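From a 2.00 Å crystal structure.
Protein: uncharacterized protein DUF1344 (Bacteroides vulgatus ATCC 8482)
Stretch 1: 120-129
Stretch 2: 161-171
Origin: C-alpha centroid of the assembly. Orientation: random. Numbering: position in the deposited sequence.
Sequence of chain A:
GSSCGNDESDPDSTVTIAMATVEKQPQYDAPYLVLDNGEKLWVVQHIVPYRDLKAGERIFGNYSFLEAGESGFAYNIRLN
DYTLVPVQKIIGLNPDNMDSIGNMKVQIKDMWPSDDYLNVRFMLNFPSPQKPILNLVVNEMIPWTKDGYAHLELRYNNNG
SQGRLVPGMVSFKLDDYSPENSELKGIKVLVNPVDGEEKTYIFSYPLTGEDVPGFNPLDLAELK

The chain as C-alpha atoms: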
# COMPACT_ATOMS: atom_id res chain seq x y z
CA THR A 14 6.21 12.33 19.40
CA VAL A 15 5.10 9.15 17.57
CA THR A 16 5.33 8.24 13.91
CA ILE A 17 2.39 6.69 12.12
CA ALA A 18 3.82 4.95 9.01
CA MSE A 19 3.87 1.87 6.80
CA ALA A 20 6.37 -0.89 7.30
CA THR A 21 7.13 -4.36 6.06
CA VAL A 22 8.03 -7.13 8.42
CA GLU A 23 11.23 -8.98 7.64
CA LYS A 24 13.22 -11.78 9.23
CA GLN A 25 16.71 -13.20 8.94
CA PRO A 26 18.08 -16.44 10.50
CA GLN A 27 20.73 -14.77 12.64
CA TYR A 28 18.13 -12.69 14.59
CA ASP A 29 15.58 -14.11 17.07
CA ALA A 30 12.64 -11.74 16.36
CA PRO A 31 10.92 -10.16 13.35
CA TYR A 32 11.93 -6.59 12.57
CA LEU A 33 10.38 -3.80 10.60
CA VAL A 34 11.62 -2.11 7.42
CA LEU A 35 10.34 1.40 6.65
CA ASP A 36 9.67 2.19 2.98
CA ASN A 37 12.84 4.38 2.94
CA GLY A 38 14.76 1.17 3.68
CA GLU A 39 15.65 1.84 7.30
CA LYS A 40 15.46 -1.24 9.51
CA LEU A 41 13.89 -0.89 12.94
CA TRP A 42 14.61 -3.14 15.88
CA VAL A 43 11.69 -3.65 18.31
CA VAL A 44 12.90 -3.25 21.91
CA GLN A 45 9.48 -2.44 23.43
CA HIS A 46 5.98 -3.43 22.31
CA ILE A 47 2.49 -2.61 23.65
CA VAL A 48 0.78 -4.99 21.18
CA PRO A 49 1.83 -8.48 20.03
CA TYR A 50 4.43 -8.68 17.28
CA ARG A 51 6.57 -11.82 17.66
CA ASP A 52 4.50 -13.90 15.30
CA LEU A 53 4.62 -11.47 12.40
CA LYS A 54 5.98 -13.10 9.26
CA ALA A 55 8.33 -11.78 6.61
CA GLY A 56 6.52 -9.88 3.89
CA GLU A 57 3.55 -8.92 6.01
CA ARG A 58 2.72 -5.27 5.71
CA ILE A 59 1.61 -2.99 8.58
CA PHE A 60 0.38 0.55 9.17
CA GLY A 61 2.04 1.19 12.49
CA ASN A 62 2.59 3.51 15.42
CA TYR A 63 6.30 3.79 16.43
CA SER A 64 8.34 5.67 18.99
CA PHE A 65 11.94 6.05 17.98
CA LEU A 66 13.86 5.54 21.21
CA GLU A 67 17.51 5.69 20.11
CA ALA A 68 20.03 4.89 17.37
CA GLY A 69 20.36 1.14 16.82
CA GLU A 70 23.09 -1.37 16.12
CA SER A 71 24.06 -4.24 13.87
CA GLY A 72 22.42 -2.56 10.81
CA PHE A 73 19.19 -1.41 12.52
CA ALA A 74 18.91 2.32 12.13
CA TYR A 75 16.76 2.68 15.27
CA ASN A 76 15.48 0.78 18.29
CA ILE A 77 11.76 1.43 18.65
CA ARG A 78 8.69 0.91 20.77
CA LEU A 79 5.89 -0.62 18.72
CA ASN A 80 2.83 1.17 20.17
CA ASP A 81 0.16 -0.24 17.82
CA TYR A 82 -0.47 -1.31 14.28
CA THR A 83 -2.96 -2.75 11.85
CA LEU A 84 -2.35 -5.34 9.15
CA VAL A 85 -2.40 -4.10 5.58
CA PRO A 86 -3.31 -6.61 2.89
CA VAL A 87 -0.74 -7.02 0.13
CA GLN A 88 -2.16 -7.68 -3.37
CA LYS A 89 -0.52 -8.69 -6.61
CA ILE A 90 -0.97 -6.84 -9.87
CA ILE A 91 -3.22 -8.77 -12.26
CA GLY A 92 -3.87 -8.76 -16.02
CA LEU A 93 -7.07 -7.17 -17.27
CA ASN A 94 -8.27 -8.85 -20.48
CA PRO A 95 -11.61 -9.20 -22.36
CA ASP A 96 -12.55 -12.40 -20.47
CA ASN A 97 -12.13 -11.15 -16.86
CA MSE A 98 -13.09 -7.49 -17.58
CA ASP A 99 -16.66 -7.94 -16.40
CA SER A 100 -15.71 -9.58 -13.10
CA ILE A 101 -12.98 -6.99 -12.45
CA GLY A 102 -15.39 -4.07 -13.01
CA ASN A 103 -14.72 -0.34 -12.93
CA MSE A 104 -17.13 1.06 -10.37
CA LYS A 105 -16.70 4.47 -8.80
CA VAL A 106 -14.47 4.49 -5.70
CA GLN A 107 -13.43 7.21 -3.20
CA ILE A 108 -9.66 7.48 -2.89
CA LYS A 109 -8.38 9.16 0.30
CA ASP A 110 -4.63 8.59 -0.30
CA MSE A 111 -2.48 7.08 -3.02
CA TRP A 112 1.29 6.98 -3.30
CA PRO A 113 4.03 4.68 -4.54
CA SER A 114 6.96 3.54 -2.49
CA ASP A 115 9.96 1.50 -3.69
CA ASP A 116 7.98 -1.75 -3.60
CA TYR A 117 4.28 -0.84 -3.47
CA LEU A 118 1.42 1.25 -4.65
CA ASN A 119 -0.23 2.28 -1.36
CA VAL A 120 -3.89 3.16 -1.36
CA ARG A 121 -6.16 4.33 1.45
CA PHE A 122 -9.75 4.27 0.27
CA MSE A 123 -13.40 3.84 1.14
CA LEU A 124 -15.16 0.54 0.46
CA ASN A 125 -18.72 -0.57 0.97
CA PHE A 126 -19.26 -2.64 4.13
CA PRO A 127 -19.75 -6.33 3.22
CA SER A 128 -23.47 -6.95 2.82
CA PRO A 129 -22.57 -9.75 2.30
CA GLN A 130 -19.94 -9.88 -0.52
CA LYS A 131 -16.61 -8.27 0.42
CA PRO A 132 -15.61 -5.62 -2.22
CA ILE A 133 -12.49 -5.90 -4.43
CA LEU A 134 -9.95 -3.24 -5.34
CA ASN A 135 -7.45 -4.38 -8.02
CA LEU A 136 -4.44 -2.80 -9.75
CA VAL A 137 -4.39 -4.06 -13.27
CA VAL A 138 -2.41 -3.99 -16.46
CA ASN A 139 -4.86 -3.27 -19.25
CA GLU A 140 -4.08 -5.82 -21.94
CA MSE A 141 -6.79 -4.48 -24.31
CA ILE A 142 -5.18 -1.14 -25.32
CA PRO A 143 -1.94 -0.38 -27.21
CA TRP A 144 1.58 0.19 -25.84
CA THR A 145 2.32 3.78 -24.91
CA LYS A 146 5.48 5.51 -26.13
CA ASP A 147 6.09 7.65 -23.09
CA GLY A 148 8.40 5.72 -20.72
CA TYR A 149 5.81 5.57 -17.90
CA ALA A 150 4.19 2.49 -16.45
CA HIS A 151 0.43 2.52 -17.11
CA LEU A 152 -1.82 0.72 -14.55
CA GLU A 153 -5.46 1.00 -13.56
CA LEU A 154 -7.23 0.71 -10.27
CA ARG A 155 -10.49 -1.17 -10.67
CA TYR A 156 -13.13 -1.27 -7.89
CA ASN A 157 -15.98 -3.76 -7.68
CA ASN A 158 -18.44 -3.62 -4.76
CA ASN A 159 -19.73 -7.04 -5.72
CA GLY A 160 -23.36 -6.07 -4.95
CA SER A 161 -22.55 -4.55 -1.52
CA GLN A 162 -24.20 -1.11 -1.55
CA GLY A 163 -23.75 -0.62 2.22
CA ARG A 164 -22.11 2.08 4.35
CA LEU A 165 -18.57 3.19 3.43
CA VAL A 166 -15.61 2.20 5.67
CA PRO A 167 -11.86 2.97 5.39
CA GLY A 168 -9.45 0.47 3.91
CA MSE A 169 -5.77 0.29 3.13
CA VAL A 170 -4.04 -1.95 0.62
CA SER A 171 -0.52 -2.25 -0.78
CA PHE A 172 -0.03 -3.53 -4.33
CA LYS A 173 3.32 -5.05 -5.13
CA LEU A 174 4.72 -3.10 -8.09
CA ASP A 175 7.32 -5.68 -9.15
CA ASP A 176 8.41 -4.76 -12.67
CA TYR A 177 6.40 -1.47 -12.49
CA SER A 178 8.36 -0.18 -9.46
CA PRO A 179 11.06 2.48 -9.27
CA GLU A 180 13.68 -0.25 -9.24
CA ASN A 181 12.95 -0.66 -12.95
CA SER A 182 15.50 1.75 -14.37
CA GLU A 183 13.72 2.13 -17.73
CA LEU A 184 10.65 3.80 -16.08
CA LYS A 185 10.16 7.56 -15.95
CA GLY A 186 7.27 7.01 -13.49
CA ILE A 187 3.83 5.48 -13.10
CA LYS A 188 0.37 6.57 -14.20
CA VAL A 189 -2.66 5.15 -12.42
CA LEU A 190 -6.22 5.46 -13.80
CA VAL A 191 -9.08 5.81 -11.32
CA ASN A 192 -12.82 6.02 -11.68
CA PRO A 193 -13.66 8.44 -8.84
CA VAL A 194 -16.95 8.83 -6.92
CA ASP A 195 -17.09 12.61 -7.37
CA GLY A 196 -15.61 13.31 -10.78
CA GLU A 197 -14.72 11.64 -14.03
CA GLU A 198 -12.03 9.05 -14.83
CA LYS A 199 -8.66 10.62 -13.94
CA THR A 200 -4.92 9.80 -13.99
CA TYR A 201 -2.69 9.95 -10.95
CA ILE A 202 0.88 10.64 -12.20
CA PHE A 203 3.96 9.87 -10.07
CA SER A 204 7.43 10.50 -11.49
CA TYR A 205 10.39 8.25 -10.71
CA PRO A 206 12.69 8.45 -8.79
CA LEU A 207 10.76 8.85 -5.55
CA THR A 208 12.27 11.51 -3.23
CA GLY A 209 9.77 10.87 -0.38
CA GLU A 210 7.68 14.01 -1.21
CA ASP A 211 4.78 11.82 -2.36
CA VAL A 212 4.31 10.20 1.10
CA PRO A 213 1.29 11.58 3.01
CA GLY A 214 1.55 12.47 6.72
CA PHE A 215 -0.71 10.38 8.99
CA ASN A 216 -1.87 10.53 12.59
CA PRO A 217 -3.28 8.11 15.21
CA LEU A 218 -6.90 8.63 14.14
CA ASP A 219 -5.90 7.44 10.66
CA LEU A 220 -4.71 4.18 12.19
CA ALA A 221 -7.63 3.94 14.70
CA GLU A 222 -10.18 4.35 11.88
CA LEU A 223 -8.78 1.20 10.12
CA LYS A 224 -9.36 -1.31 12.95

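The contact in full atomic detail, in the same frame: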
# COMPACT_ATOMS: atom_id res chain seq x y z
N VAL A 120 -2.60 2.51 -1.19
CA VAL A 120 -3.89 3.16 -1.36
C VAL A 120 -4.71 3.11 -0.05
O VAL A 120 -4.90 2.07 0.53
CB VAL A 120 -4.66 2.50 -2.48
CG1 VAL A 120 -5.94 3.37 -2.84
CG2 VAL A 120 -3.76 2.32 -3.71
N ARG A 121 -5.17 4.27 0.40
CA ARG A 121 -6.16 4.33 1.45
C ARG A 121 -7.42 4.76 0.76
O ARG A 121 -7.40 5.72 -0.01
CB ARG A 121 -5.77 5.34 2.52
CG ARG A 121 -6.75 5.31 3.72
CD ARG A 121 -6.19 6.02 4.94
NE ARG A 121 -6.21 7.44 4.66
CZ ARG A 121 -6.54 8.39 5.52
NH1 ARG A 121 -6.84 8.10 6.79
NH2 ARG A 121 -6.54 9.64 5.11
N PHE A 122 -8.51 4.05 1.01
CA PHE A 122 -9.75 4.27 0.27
C PHE A 122 -10.97 3.84 1.04
O PHE A 122 -10.86 3.22 2.10
CB PHE A 122 -9.71 3.54 -1.08
CG PHE A 122 -9.81 2.02 -0.98
CD1 PHE A 122 -8.75 1.26 -0.50
CD2 PHE A 122 -10.95 1.35 -1.42
CE1 PHE A 122 -8.83 -0.12 -0.43
CE2 PHE A 122 -11.03 -0.05 -1.35
CZ PHE A 122 -9.96 -0.78 -0.86
N MSE A 123 -12.14 4.21 0.52
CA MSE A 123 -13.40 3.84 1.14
C MSE A 123 -13.98 2.67 0.36
O MSE A 123 -13.97 2.67 -0.87
CB MSE A 123 -14.38 5.01 1.12
CG MSE A 123 -13.89 6.30 1.80
SE MSE A 123 -13.35 6.09 3.67
CE MSE A 123 -15.04 5.96 4.51
N LEU A 124 -14.47 1.67 1.07
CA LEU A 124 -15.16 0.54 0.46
C LEU A 124 -16.47 0.26 1.17
O LEU A 124 -16.63 0.51 2.36
CB LEU A 124 -14.28 -0.72 0.48
CG LEU A 124 -13.91 -1.33 1.83
CD1 LEU A 124 -13.31 -2.73 1.62
CD2 LEU A 124 -12.91 -0.47 2.53
N ASN A 125 -17.42 -0.27 0.41
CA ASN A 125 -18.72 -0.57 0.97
C ASN A 125 -18.59 -1.71 1.98
O ASN A 125 -17.92 -2.70 1.71
CB ASN A 125 -19.69 -0.91 -0.15
CG ASN A 125 -19.90 0.25 -1.11
OD1 ASN A 125 -19.13 0.42 -2.08
ND2 ASN A 125 -20.94 1.06 -0.86
N PHE A 126 -19.20 -1.55 3.15
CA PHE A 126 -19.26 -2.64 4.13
C PHE A 126 -19.84 -3.90 3.47
O PHE A 126 -20.82 -3.82 2.72
CB PHE A 126 -20.14 -2.25 5.33
CG PHE A 126 -20.03 -3.21 6.49
CD1 PHE A 126 -18.90 -3.22 7.29
CD2 PHE A 126 -21.06 -4.10 6.76
CE1 PHE A 126 -18.78 -4.10 8.37
CE2 PHE A 126 -20.95 -4.99 7.84
CZ PHE A 126 -19.79 -4.99 8.64
N PRO A 127 -19.24 -5.07 3.75
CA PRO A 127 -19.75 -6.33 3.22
C PRO A 127 -21.19 -6.65 3.64
O PRO A 127 -21.50 -6.70 4.82
CB PRO A 127 -18.78 -7.37 3.79
CG PRO A 127 -17.53 -6.60 4.13
CD PRO A 127 -18.00 -5.24 4.53
N SER A 128 -22.04 -6.84 2.64
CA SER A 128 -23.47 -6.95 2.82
C SER A 128 -24.08 -7.80 1.68
O SER A 128 -24.92 -7.31 0.91
CB SER A 128 -24.07 -5.54 2.81
OG SER A 128 -23.80 -4.85 1.60
N PRO A 129 -23.65 -9.07 1.54
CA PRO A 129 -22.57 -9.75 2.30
C PRO A 129 -21.20 -9.79 1.58
O PRO A 129 -20.15 -9.79 2.25
CB PRO A 129 -23.11 -11.17 2.47
CG PRO A 129 -23.98 -11.40 1.24
CD PRO A 129 -24.40 -10.03 0.71
N SER A 161 -22.49 -5.25 -2.81
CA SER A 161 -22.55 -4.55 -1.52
C SER A 161 -22.67 -3.03 -1.67
O SER A 161 -21.69 -2.34 -1.99
CB SER A 161 -21.32 -4.87 -0.69
OG SER A 161 -21.32 -6.24 -0.36
N GLN A 162 -23.88 -2.52 -1.43
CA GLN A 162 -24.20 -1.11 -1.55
C GLN A 162 -24.13 -0.40 -0.19
O GLN A 162 -24.46 0.78 -0.09
CB GLN A 162 -25.63 -0.95 -2.08
CG GLN A 162 -25.94 -1.62 -3.44
CD GLN A 162 -27.43 -1.56 -3.79
OE1 GLN A 162 -28.30 -1.61 -2.92
NE2 GLN A 162 -27.72 -1.44 -5.07
N GLY A 163 -23.69 -1.12 0.85
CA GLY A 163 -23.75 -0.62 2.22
C GLY A 163 -22.91 0.61 2.54
O GLY A 163 -22.37 1.27 1.66
N ARG A 164 -22.83 0.91 3.84
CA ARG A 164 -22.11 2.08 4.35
C ARG A 164 -20.61 1.99 4.06
O ARG A 164 -20.02 0.92 4.17
CB ARG A 164 -22.33 2.22 5.86
CG ARG A 164 -21.68 1.10 6.72
CD ARG A 164 -22.08 1.16 8.22
NE ARG A 164 -20.91 0.90 9.07
CZ ARG A 164 -20.58 -0.28 9.61
NH1 ARG A 164 -21.34 -1.37 9.44
NH2 ARG A 164 -19.47 -0.37 10.35
N LEU A 165 -20.00 3.13 3.72
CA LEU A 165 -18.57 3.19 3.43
C LEU A 165 -17.68 3.11 4.69
O LEU A 165 -17.95 3.75 5.70
CB LEU A 165 -18.25 4.46 2.64
CG LEU A 165 -18.86 4.57 1.25
CD1 LEU A 165 -18.67 5.98 0.69
CD2 LEU A 165 -18.28 3.50 0.30
N VAL A 166 -16.60 2.33 4.59
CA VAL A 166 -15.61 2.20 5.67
C VAL A 166 -14.18 2.31 5.10
O VAL A 166 -13.98 2.04 3.92
CB VAL A 166 -15.76 0.85 6.41
CG1 VAL A 166 -17.11 0.81 7.12
CG2 VAL A 166 -15.62 -0.32 5.43
N PRO A 167 -13.21 2.72 5.93
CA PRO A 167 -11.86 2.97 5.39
C PRO A 167 -11.12 1.69 5.20
O PRO A 167 -11.43 0.71 5.87
CB PRO A 167 -11.18 3.84 6.48
CG PRO A 167 -12.31 4.28 7.38
CD PRO A 167 -13.33 3.20 7.31
N GLY A 168 -10.18 1.68 4.25
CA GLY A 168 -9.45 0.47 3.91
C GLY A 168 -8.11 0.90 3.39
O GLY A 168 -8.00 1.99 2.83
N MSE A 169 -7.09 0.08 3.65
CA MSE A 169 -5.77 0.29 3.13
C MSE A 169 -5.34 -0.98 2.45
O MSE A 169 -5.67 -2.07 2.91
CB MSE A 169 -4.80 0.56 4.26
CG MSE A 169 -3.42 0.86 3.76
SE MSE A 169 -3.13 2.77 3.50
CE MSE A 169 -3.18 3.01 5.45
N VAL A 170 -4.62 -0.84 1.33
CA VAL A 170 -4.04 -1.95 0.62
C VAL A 170 -2.71 -1.50 -0.00
O VAL A 170 -2.53 -0.30 -0.35
CB VAL A 170 -5.01 -2.45 -0.48
CG1 VAL A 170 -5.28 -1.32 -1.42
CG2 VAL A 170 -4.42 -3.61 -1.26
N SER A 171 -1.79 -2.46 -0.13
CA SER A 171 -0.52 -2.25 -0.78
C SER A 171 -0.42 -3.23 -1.93
O SER A 171 -0.57 -4.42 -1.70
CB SER A 171 0.64 -2.48 0.17
OG SER A 171 0.77 -1.41 1.07

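Strands 120-125 and 165-171 lie side by side as an antiparallel ladder, and the relief of their side chains is read most easily at G168. There the sheet has a hollow on the face that carries V120, F122, L124, V166 and V170. L124, with chi1 p, sends its methyl CD2 into that hollow, 3.8 Å from G168 CA; a CB on residue 168 would fall 2.7 Å from L124 CD2, so glycine suits the place. The F122 ring, also chi1 p, leans over the same strand, its CE1 3.9 Å from V170 CG1, while L124 CD2 also meets V166 CG2 at 4.0 Å.

On the other face M123, a selenomethionine with three m torsions, curls across its neighbours: SE lies 4.2 Å from P167 CB, and CE 4.0 Å from L165 CB. P167 can sit in this strand because it occupies a non-hydrogen-bonded pair, where its missing amide hydrogen costs no bond to M123. The flanking pairs are bonded, as in L124 N to V166 O, 2.9 Å.

At the end of the ladder, N125 ND2 donates to G163 O (2.9 Å), tying the strand end to the opposite loop; farther out, S128 N donates to S161 OG (3.1 Å), linking the two loops. The flat R164 guanidinium covers one face of the F126 ring, CZ 4.4 Å from its centroid, a cation-pi stack.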